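Local coordinates for acyl-coenzyme A oxidase 3 (Yarrowia lipolytica, PDB 5YS9), which oxidises acyl-CoA with bound FAD and molecular oxygen to (2E)-enoyl-CoA and hydrogen peroxide in peroxisomal beta-oxidation, with specificity for short-chain acyl-CoA, at the interface of chains A and B. Sequence-based numbering; all coordinates share one arbitrary frame. Chains: chain A/B, Acyl-coenzyme A oxidase 3.

Contact 1: the interface of chains A and B. Residues chain A 166-167, 175, 193, 195; chain B 19-20, 342, 656.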
ATOM      1  N   GLY A 166       2.563  14.178 -21.403  1.00 30.69           N
ATOM      2  CA  GLY A 166       1.144  14.494 -21.505  1.00 30.56           C
ATOM      3  C   GLY A 166       0.202  13.342 -21.833  1.00 30.80           C
ATOM      4  O   GLY A 166      -1.011  13.505 -21.710  1.00 37.14           O
ATOM      5  N   HIS A 167       0.726  12.237 -22.343  1.00 30.74           N
ATOM      6  CA  HIS A 167      -0.110  11.105 -22.709  1.00 32.52           C
ATOM      7  C   HIS A 167       0.400   9.738 -22.307  1.00 32.67           C
ATOM      8  O   HIS A 167       1.475   9.343 -22.690  1.00 33.32           O
ATOM      9  CB  HIS A 167      -0.393  11.142 -24.202  1.00 34.30           C
ATOM     10  CG  HIS A 167      -1.254  12.288 -24.604  1.00 35.38           C
ATOM     11  ND1 HIS A 167      -2.624  12.229 -24.574  1.00 35.63           N
ATOM     12  CD2 HIS A 167      -0.941  13.538 -24.999  1.00 38.38           C
ATOM     13  CE1 HIS A 167      -3.120  13.386 -24.952  1.00 34.76           C
ATOM     14  NE2 HIS A 167      -2.120  14.197 -25.214  1.00 37.07           N
ATOM     15  N   GLU A 175       1.479  13.341 -29.206  1.00 40.25           N
ATOM     16  CA  GLU A 175       1.745  14.604 -29.881  1.00 37.51           C
ATOM     17  C   GLU A 175       3.039  14.579 -30.713  1.00 37.58           C
ATOM     18  O   GLU A 175       3.273  15.466 -31.531  1.00 40.11           O
ATOM     19  CB  GLU A 175       1.782  15.735 -28.830  1.00 38.84           C
ATOM     20  CG  GLU A 175       0.442  16.172 -28.209  1.00 36.87           C
ATOM     21  CD  GLU A 175       0.630  17.308 -27.213  1.00 40.45           C
ATOM     22  OE1 GLU A 175       0.700  17.051 -25.994  1.00 47.47           O
ATOM     23  OE2 GLU A 175       0.755  18.479 -27.626  1.00 47.50           O
ATOM     24  N   ASN A 193       6.135  20.532 -28.243  1.00 38.08           N
ATOM     25  CA  ASN A 193       6.227  21.214 -26.979  1.00 36.88           C
ATOM     26  C   ASN A 193       6.774  20.250 -25.955  1.00 39.20           C
ATOM     27  O   ASN A 193       6.827  19.068 -26.191  1.00 38.49           O
ATOM     28  CB  ASN A 193       4.891  21.809 -26.542  1.00 37.13           C
ATOM     29  CG  ASN A 193       3.878  20.764 -26.154  1.00 40.25           C
ATOM     30  OD1 ASN A 193       3.087  20.337 -26.967  1.00 44.21           O
ATOM     31  ND2 ASN A 193       3.892  20.363 -24.909  1.00 36.94           N
ATOM     32  N   GLY A 195       5.610  19.262 -23.297  1.00 39.20           N
ATOM     33  CA  GLY A 195       4.555  18.375 -22.867  1.00 39.64           C
ATOM     34  C   GLY A 195       4.601  17.039 -23.583  1.00 40.87           C
ATOM     35  O   GLY A 195       4.193  16.031 -23.051  1.00 41.36           O
TER
ATOM     36  N   THR B  19      -0.413  21.461 -24.225  1.00 35.20           N
ATOM     37  CA  THR B  19      -0.286  20.550 -23.110  1.00 36.90           C
ATOM     38  C   THR B  19       0.623  21.109 -22.001  1.00 37.08           C
ATOM     39  O   THR B  19       0.313  21.024 -20.802  1.00 34.69           O
ATOM     40  CB  THR B  19       0.280  19.204 -23.574  1.00 40.28           C
ATOM     41  OG1 THR B  19      -0.579  18.650 -24.554  1.00 38.39           O
ATOM     42  CG2 THR B  19       0.381  18.201 -22.411  1.00 41.08           C
ATOM     43  N   PHE B  20       1.764  21.628 -22.413  1.00 38.80           N
ATOM     44  CA  PHE B  20       2.697  22.285 -21.516  1.00 38.89           C
ATOM     45  C   PHE B  20       2.247  23.605 -20.892  1.00 34.23           C
ATOM     46  O   PHE B  20       2.490  23.843 -19.735  1.00 35.10           O
ATOM     47  CB  PHE B  20       4.036  22.468 -22.218  1.00 39.34           C
ATOM     48  CG  PHE B  20       5.180  22.633 -21.285  1.00 37.39           C
ATOM     49  CD1 PHE B  20       5.505  21.640 -20.401  1.00 35.34           C
ATOM     50  CD2 PHE B  20       5.913  23.785 -21.280  1.00 34.67           C
ATOM     51  CE1 PHE B  20       6.547  21.786 -19.539  1.00 36.44           C
ATOM     52  CE2 PHE B  20       6.955  23.940 -20.415  1.00 39.32           C
ATOM     53  CZ  PHE B  20       7.274  22.939 -19.540  1.00 38.53           C
ATOM     54  N   GLU B 342      -9.170  17.079 -25.020  1.00 41.59           N
ATOM     55  CA  GLU B 342      -9.394  15.972 -24.131  1.00 41.26           C
ATOM     56  C   GLU B 342      -9.855  16.492 -22.795  1.00 39.86           C
ATOM     57  O   GLU B 342      -9.564  17.602 -22.415  1.00 35.83           O
ATOM     58  CB  GLU B 342      -8.131  15.155 -23.973  1.00 43.93           C
ATOM     59  CG  GLU B 342      -7.736  14.404 -25.234  1.00 42.67           C
ATOM     60  CD  GLU B 342      -6.320  13.901 -25.106  1.00 44.95           C
ATOM     61  OE1 GLU B 342      -6.129  12.791 -24.545  1.00 46.27           O
ATOM     62  OE2 GLU B 342      -5.395  14.630 -25.531  1.00 40.19           O
ATOM     63  N   TYR B 656       3.691  20.499 -15.376  1.00 32.55           N
ATOM     64  CA  TYR B 656       4.751  20.013 -16.239  1.00 32.45           C
ATOM     65  C   TYR B 656       6.072  20.743 -16.136  1.00 32.48           C
ATOM     66  O   TYR B 656       7.125  20.151 -16.248  1.00 35.12           O
ATOM     67  CB  TYR B 656       4.285  19.927 -17.680  1.00 31.52           C
ATOM     68  CG  TYR B 656       3.082  19.072 -17.825  1.00 32.65           C
ATOM     69  CD1 TYR B 656       3.081  17.781 -17.362  1.00 36.50           C
ATOM     70  CD2 TYR B 656       1.930  19.561 -18.388  1.00 36.03           C
ATOM     71  CE1 TYR B 656       1.975  16.992 -17.469  1.00 33.86           C
ATOM     72  CE2 TYR B 656       0.819  18.774 -18.503  1.00 35.69           C
ATOM     73  CZ  TYR B 656       0.854  17.492 -18.042  1.00 35.75           C
ATOM     74  OH  TYR B 656      -0.247  16.710 -18.156  1.00 39.17           O
TER

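Contact 2: the interface of chains A and B. Residues chain A 331-334, 342; chain B 166-170.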
ATOM      1  N   ARG A 331       5.026 -17.679  15.695  1.00 39.99           N
ATOM      2  CA  ARG A 331       4.979 -16.480  16.514  1.00 38.40           C
ATOM      3  C   ARG A 331       3.898 -16.530  17.568  1.00 39.16           C
ATOM      4  O   ARG A 331       2.747 -16.689  17.265  1.00 44.12           O
ATOM      5  CB  ARG A 331       4.813 -15.240  15.652  1.00 37.63           C
ATOM      6  CG  ARG A 331       4.494 -13.979  16.433  1.00 36.12           C
ATOM      7  CD  ARG A 331       5.689 -13.420  17.169  1.00 33.53           C
ATOM      8  NE  ARG A 331       5.390 -12.116  17.727  1.00 34.12           N
ATOM      9  CZ  ARG A 331       6.295 -11.242  18.131  1.00 30.74           C
ATOM     10  NH1 ARG A 331       7.571 -11.529  18.051  1.00 29.15           N
ATOM     11  NH2 ARG A 331       5.916 -10.080  18.610  1.00 30.78           N
ATOM     12  N   ARG A 332       4.286 -16.367  18.819  1.00 40.95           N
ATOM     13  CA  ARG A 332       3.337 -16.423  19.899  1.00 40.09           C
ATOM     14  C   ARG A 332       3.159 -15.040  20.480  1.00 39.95           C
ATOM     15  O   ARG A 332       4.118 -14.391  20.822  1.00 38.08           O
ATOM     16  CB  ARG A 332       3.837 -17.358  20.993  1.00 41.61           C
ATOM     17  CG  ARG A 332       3.830 -18.830  20.659  1.00 43.72           C
ATOM     18  CD  ARG A 332       4.213 -19.645  21.882  1.00 43.36           C
ATOM     19  NE  ARG A 332       4.408 -21.062  21.594  1.00 43.27           N
ATOM     20  CZ  ARG A 332       3.475 -21.989  21.739  1.00 40.90           C
ATOM     21  NH1 ARG A 332       2.274 -21.658  22.160  1.00 36.84           N
ATOM     22  NH2 ARG A 332       3.746 -23.240  21.455  1.00 41.14           N
ATOM     23  N   GLN A 333       1.926 -14.574  20.539  1.00 39.35           N
ATOM     24  CA  GLN A 333       1.597 -13.384  21.292  1.00 38.32           C
ATOM     25  C   GLN A 333       0.266 -13.526  22.016  1.00 39.45           C
ATOM     26  O   GLN A 333      -0.749 -13.777  21.405  1.00 41.78           O
ATOM     27  CB  GLN A 333       1.609 -12.161  20.382  1.00 36.12           C
ATOM     28  CG  GLN A 333       1.874 -10.865  21.110  1.00 36.18           C
ATOM     29  CD  GLN A 333       3.340 -10.560  21.298  1.00 37.13           C
ATOM     30  OE1 GLN A 333       3.706  -9.427  21.546  1.00 39.99           O
ATOM     31  NE2 GLN A 333       4.175 -11.560  21.174  1.00 33.25           N
ATOM     32  N   PHE A 334       0.287 -13.376  23.329  1.00 39.78           N
ATOM     33  CA  PHE A 334      -0.912 -13.325  24.154  1.00 40.94           C
ATOM     34  C   PHE A 334      -1.369 -14.724  24.520  1.00 46.02           C
ATOM     35  O   PHE A 334      -1.199 -15.658  23.756  1.00 46.26           O
ATOM     36  CB  PHE A 334      -2.043 -12.582  23.455  1.00 37.74           C
ATOM     37  CG  PHE A 334      -1.859 -11.106  23.415  1.00 37.26           C
ATOM     38  CD1 PHE A 334      -1.916 -10.365  24.564  1.00 36.65           C
ATOM     39  CD2 PHE A 334      -1.626 -10.463  22.224  1.00 36.99           C
ATOM     40  CE1 PHE A 334      -1.741  -9.006  24.530  1.00 37.07           C
ATOM     41  CE2 PHE A 334      -1.448  -9.105  22.183  1.00 35.08           C
ATOM     42  CZ  PHE A 334      -1.507  -8.374  23.339  1.00 35.86           C
ATOM     43  N   GLU A 342       1.793 -18.691  25.512  1.00 42.80           N
ATOM     44  CA  GLU A 342       1.094 -17.819  24.601  1.00 44.43           C
ATOM     45  C   GLU A 342       0.733 -18.514  23.300  1.00 40.93           C
ATOM     46  O   GLU A 342       1.465 -19.333  22.791  1.00 39.58           O
ATOM     47  CB  GLU A 342       1.946 -16.602  24.298  1.00 44.07           C
ATOM     48  CG  GLU A 342       1.894 -15.547  25.368  1.00 41.72           C
ATOM     49  CD  GLU A 342       2.831 -14.416  25.081  1.00 43.26           C
ATOM     50  OE1 GLU A 342       2.383 -13.394  24.562  1.00 40.66           O
ATOM     51  OE2 GLU A 342       4.016 -14.554  25.374  1.00 41.13           O
TER
ATOM     52  N   GLY B 166      10.857 -11.068  20.815  1.00 32.30           N
ATOM     53  CA  GLY B 166       9.722 -11.857  21.220  1.00 32.66           C
ATOM     54  C   GLY B 166       8.380 -11.189  21.385  1.00 34.10           C
ATOM     55  O   GLY B 166       7.375 -11.800  21.122  1.00 38.48           O
ATOM     56  N   HIS B 167       8.361  -9.979  21.923  1.00 36.11           N
ATOM     57  CA  HIS B 167       7.114  -9.321  22.258  1.00 34.54           C
ATOM     58  C   HIS B 167       6.975  -7.890  21.802  1.00 38.04           C
ATOM     59  O   HIS B 167       7.799  -7.062  22.108  1.00 38.02           O
ATOM     60  CB  HIS B 167       6.919  -9.364  23.758  1.00 36.52           C
ATOM     61  CG  HIS B 167       6.881 -10.744  24.310  1.00 37.18           C
ATOM     62  ND1 HIS B 167       5.712 -11.440  24.479  1.00 36.26           N
ATOM     63  CD2 HIS B 167       7.870 -11.564  24.718  1.00 41.21           C
ATOM     64  CE1 HIS B 167       5.979 -12.630  24.970  1.00 33.90           C
ATOM     65  NE2 HIS B 167       7.283 -12.729  25.125  1.00 38.42           N
ATOM     66  N   GLY B 168       5.889  -7.595  21.109  1.00 40.23           N
ATOM     67  CA  GLY B 168       5.560  -6.231  20.769  1.00 37.54           C
ATOM     68  C   GLY B 168       4.255  -5.790  21.391  1.00 34.70           C
ATOM     69  O   GLY B 168       4.249  -4.983  22.283  1.00 40.57           O
ATOM     70  N   SER B 169       3.147  -6.337  20.926  1.00 34.10           N
ATOM     71  CA  SER B 169       1.842  -6.019  21.479  1.00 34.10           C
ATOM     72  C   SER B 169       1.624  -6.459  22.913  1.00 35.74           C
ATOM     73  O   SER B 169       1.073  -5.725  23.708  1.00 38.63           O
ATOM     74  CB  SER B 169       0.753  -6.602  20.600  1.00 34.98           C
ATOM     75  OG  SER B 169       0.971  -6.245  19.267  1.00 36.95           O
ATOM     76  N   ASN B 170       2.065  -7.660  23.242  1.00 34.74           N
ATOM     77  CA  ASN B 170       1.866  -8.171  24.577  1.00 31.61           C
ATOM     78  C   ASN B 170       2.955  -7.690  25.499  1.00 34.35           C
ATOM     79  O   ASN B 170       3.831  -8.428  25.899  1.00 35.05           O
ATOM     80  CB  ASN B 170       1.785  -9.687  24.588  1.00 33.29           C
ATOM     81  CG  ASN B 170       1.361 -10.225  25.931  1.00 34.26           C
ATOM     82  OD1 ASN B 170       0.782  -9.512  26.725  1.00 38.78           O
ATOM     83  ND2 ASN B 170       1.655 -11.481  26.190  1.00 28.99           N
TER

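Contact 3: the interface of chains A and B. Residues chain A 353, 595, 616, 620; chain B 545, 548-549.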
ATOM      1  N   ARG A 353      -8.292 -15.572   9.183  1.00 34.19           N
ATOM      2  CA  ARG A 353      -9.065 -14.761   8.248  1.00 33.48           C
ATOM      3  C   ARG A 353      -8.235 -13.747   7.479  1.00 34.22           C
ATOM      4  O   ARG A 353      -8.518 -13.446   6.342  1.00 32.42           O
ATOM      5  CB  ARG A 353     -10.206 -14.053   8.957  1.00 33.26           C
ATOM      6  CG  ARG A 353     -11.425 -14.912   9.167  1.00 34.05           C
ATOM      7  CD  ARG A 353     -12.419 -14.207  10.048  1.00 36.14           C
ATOM      8  NE  ARG A 353     -13.714 -14.850  10.027  1.00 36.08           N
ATOM      9  CZ  ARG A 353     -14.626 -14.644   9.098  1.00 35.44           C
ATOM     10  NH1 ARG A 353     -14.391 -13.808   8.112  1.00 37.36           N
ATOM     11  NH2 ARG A 353     -15.773 -15.271   9.165  1.00 39.02           N
ATOM     12  N   GLU A 595     -18.694 -13.217   1.450  1.00 43.48           N
ATOM     13  CA  GLU A 595     -18.760 -12.508   2.709  1.00 42.91           C
ATOM     14  C   GLU A 595     -18.294 -11.062   2.621  1.00 43.67           C
ATOM     15  O   GLU A 595     -18.851 -10.191   3.256  1.00 42.86           O
ATOM     16  CB  GLU A 595     -17.976 -13.265   3.761  1.00 45.23           C
ATOM     17  CG  GLU A 595     -18.062 -12.662   5.137  1.00 47.96           C
ATOM     18  CD  GLU A 595     -17.167 -13.365   6.105  1.00 51.95           C
ATOM     19  OE1 GLU A 595     -15.978 -13.504   5.803  1.00 55.99           O
ATOM     20  OE2 GLU A 595     -17.650 -13.788   7.155  1.00 54.05           O
ATOM     21  N   THR A 616     -20.727 -16.681   7.067  1.00 40.64           N
ATOM     22  CA  THR A 616     -19.703 -16.382   8.089  1.00 40.67           C
ATOM     23  C   THR A 616     -19.213 -17.679   8.764  1.00 44.18           C
ATOM     24  O   THR A 616     -18.006 -17.945   8.823  1.00 51.47           O
ATOM     25  CB  THR A 616     -20.136 -15.263   9.074  1.00 36.42           C
ATOM     26  OG1 THR A 616     -20.189 -14.039   8.358  1.00 31.22           O
ATOM     27  CG2 THR A 616     -19.146 -15.069  10.190  1.00 35.71           C
ATOM     28  N   ASN A 620     -15.276 -19.331   8.615  1.00 40.76           N
ATOM     29  CA  ASN A 620     -14.601 -19.795   9.855  1.00 38.89           C
ATOM     30  C   ASN A 620     -14.234 -21.249   9.818  1.00 39.69           C
ATOM     31  O   ASN A 620     -13.076 -21.611  10.133  1.00 40.71           O
ATOM     32  CB  ASN A 620     -15.438 -19.572  11.100  1.00 37.06           C
ATOM     33  CG  ASN A 620     -15.633 -18.104  11.430  1.00 36.19           C
ATOM     34  OD1 ASN A 620     -14.978 -17.238  10.862  1.00 36.98           O
ATOM     35  ND2 ASN A 620     -16.572 -17.818  12.318  1.00 32.57           N
TER
ATOM     36  N   GLU B 545     -14.238 -17.081  19.221  1.00 59.81           N
ATOM     37  CA  GLU B 545     -15.234 -17.621  18.262  1.00 63.67           C
ATOM     38  C   GLU B 545     -15.995 -16.530  17.486  1.00 55.89           C
ATOM     39  O   GLU B 545     -16.530 -16.783  16.403  1.00 54.80           O
ATOM     40  CB  GLU B 545     -16.263 -18.535  18.983  1.00 69.54           C
ATOM     41  CG  GLU B 545     -15.721 -19.898  19.398  1.00 76.70           C
ATOM     42  CD  GLU B 545     -15.188 -20.649  18.203  1.00 82.13           C
ATOM     43  OE1 GLU B 545     -15.870 -20.612  17.150  1.00 81.80           O
ATOM     44  OE2 GLU B 545     -14.078 -21.217  18.298  1.00 81.18           O
ATOM     45  N   GLN B 548     -14.433 -12.196  13.929  1.00 41.66           N
ATOM     46  CA  GLN B 548     -15.050 -11.479  12.811  1.00 47.20           C
ATOM     47  C   GLN B 548     -15.987 -10.379  13.356  1.00 50.68           C
ATOM     48  O   GLN B 548     -15.803  -9.201  13.038  1.00 45.27           O
ATOM     49  CB  GLN B 548     -15.778 -12.498  11.883  1.00 51.93           C
ATOM     50  CG  GLN B 548     -16.694 -11.966  10.765  1.00 57.15           C
ATOM     51  CD  GLN B 548     -15.942 -11.200   9.675  1.00 66.03           C
ATOM     52  OE1 GLN B 548     -14.712 -11.257   9.592  1.00 70.48           O
ATOM     53  NE2 GLN B 548     -16.686 -10.467   8.837  1.00 70.52           N
ATOM     54  N   GLN B 549     -16.912 -10.780  14.242  1.00 51.13           N
ATOM     55  CA  GLN B 549     -17.973  -9.915  14.817  1.00 51.54           C
ATOM     56  C   GLN B 549     -17.398  -8.756  15.642  1.00 46.97           C
ATOM     57  O   GLN B 549     -17.810  -7.618  15.482  1.00 45.90           O
ATOM     58  CB  GLN B 549     -18.986 -10.748  15.672  1.00 53.50           C
ATOM     59  CG  GLN B 549     -19.937 -11.709  14.902  1.00 49.13           C
ATOM     60  CD  GLN B 549     -19.334 -13.067  14.504  1.00 53.22           C
ATOM     61  OE1 GLN B 549     -18.197 -13.409  14.854  1.00 56.21           O
ATOM     62  NE2 GLN B 549     -20.106 -13.851  13.759  1.00 51.15           N
TER

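Contact 1: the interface of chains A and B
B:Thr19, from the N-terminal segment of one acyl-CoA oxidase chain, meets A:Glu175 tip to tip on the acyl-CoA dehydrogenase-type middle domain of the other. The threonine OG1 hydroxyl donates to the carboxylate oxygen OE1 of A:Glu175 in a short hydrogen bond of 2.5 Å. It comes from above the carboxylate plane, 40° out of it. The glutamate reaches this spot because its chain runs straight beyond CG (chi2 -179°). On the threonine, OG1 lies beside the backbone N (chi1 -59°), which points the methyl CG2 another way, to 3.9 Å from CA of A:Gly166. Thus both branches of B:Thr19 are used, one polar and one apolar, and the partner hides 54 Å² of this residue.

A second close spot lies at the ring edge of A:His167. The carboxylate of B:Glu342 faces CE1 of that ring nearly in its plane, with B:Glu342 CD 3.2 Å from A:His167 CE1. The oxygens sit tighter still against this carbon, and that closeness is doubtful at this resolution. The two carboxylates keep well apart, B:Glu342 OE2 being 6.6 Å from A:Glu175 OE1.

Packing is looser on the side of B:Phe20 and B:Tyr656. The beta-carbon CB of B:Phe20 rests 3.4 Å from the amide nitrogen ND2 of A:Asn193, while the ring atoms CG and CD1 pass near the backbone N of A:Gly195, which stands out of the ring plane. At 4.2 Å from A:Gly166 CA, the B:Tyr656 hydroxyl OH barely grazes the partner.

Contact 2: the interface of chains A and B
The backbone of B:Gly166 to B:Asn170 curls round the amide tip of A:Gln333, turning the N-H groups of B:Gly168 and B:Asn170 inward onto one oxygen. This is a flavin-side contact of the acyl-CoA oxidase family: A:Arg331, A:Gln333 and A:Phe334 also line an FAD pocket. The oxygen OE1 of A:Gln333 accepts from B:Gly168 N at 2.9 Å and from B:Asn170 N at 2.9 Å, the second bond the straighter at 168°. On the other side of the amide, NE2 donates to B:Gly166 O at 3.2 Å, on a lone pair of that carbonyl. The same nitrogen donates to A:Arg332 O at 2.9 Å within its own chain, so bonds at both ends fix the amide's rotation. A bend at chi2 (85°) swings the amide into the loop.

The guanidinium of A:Arg331 lays one face over B:Gly166 O; its N-H groups point away, and there is no hydrogen bond between them.

B:Asn170 also touches A:Phe334 and A:Glu342. Its CB sits over the face of the A:Phe334 ring, 3.7 Å from the ring centroid, with the amide stacked along the ring at 29°. Its ND2 meets OE1 of A:Glu342 tip to tip, a short 2.6 Å hydrogen bond arriving from well above the carboxylate plane. That oxygen also accepts from the backbone N of A:Phe334, which ties the carboxylate to the loop carrying the ring. Further along the ring, A:Phe334 CE2 touches B:Ser169 CB at 3.7 Å.

Contact 3: the interface of chains A and B
B:Gln548 lies flat against one face of the A:Arg353 guanidinium, the two side chains crossing at about a right angle. Its CB sits over the rim of the guanidinium, 3.7 Å from A:Arg353 CZ, and its amide stacks on the group at 27°. A bend at chi2 (66°) folds the amide back over the arginine. The amide oxygen B:Gln548 OE1 comes to 3.0 Å from A:Arg353 NH1, but the N-H points past it, so this is stacking and not a hydrogen bond. Beside it, the methyl CG2 of A:Thr616 packs 4.0 Å from CG of B:Gln548.

The guanidinium is fixed in orientation from within its own chain. A:Glu595 takes it end-on: NH1 forms a salt bridge to OE1 at 2.8 Å, and NH2 bonds to OE2 on that oxygen's syn lone pair. A:Asn620 takes it side-on, its OD1 accepting from both NE and NH2. Farther out, A:Thr616 OG1 donates to the anti lone pair of A:Glu595 OE2 at 2.8 Å and steadies the carboxylate. An alanine in place of A:Arg353 would probably leave A:Glu595 without its charge partner and B:Gln548 without the flat surface it rests on.

In the fold, helices from the middle and the C-terminal part of the acyl-CoA oxidase chain meet here: A:349-385, A:579-596 and A:609-628 supply the arginine and its holders, and the start of B:547-573 presses its glutamine onto them.

Contact 1 lies about 54 Å from contact 2 and 50 Å from contact 3, while contacts 2 and 3 are about 22 Å apart, all between C-alpha centres. Contacts 1 and 2 share Gly166, His167 and Glu342 with the chains exchanged, so two-fold symmetry brings each beside the other's twin. In chain A the loop of contact 2 lies between helix 300-330 and helix 349-385, which carries the arginine of contact 3. The interface therefore joins loops near the flavin to a helical layer. If this dimer is a biological unit, pairing would help shape the FAD pockets; the protein is a heteropentamer of five different subunits.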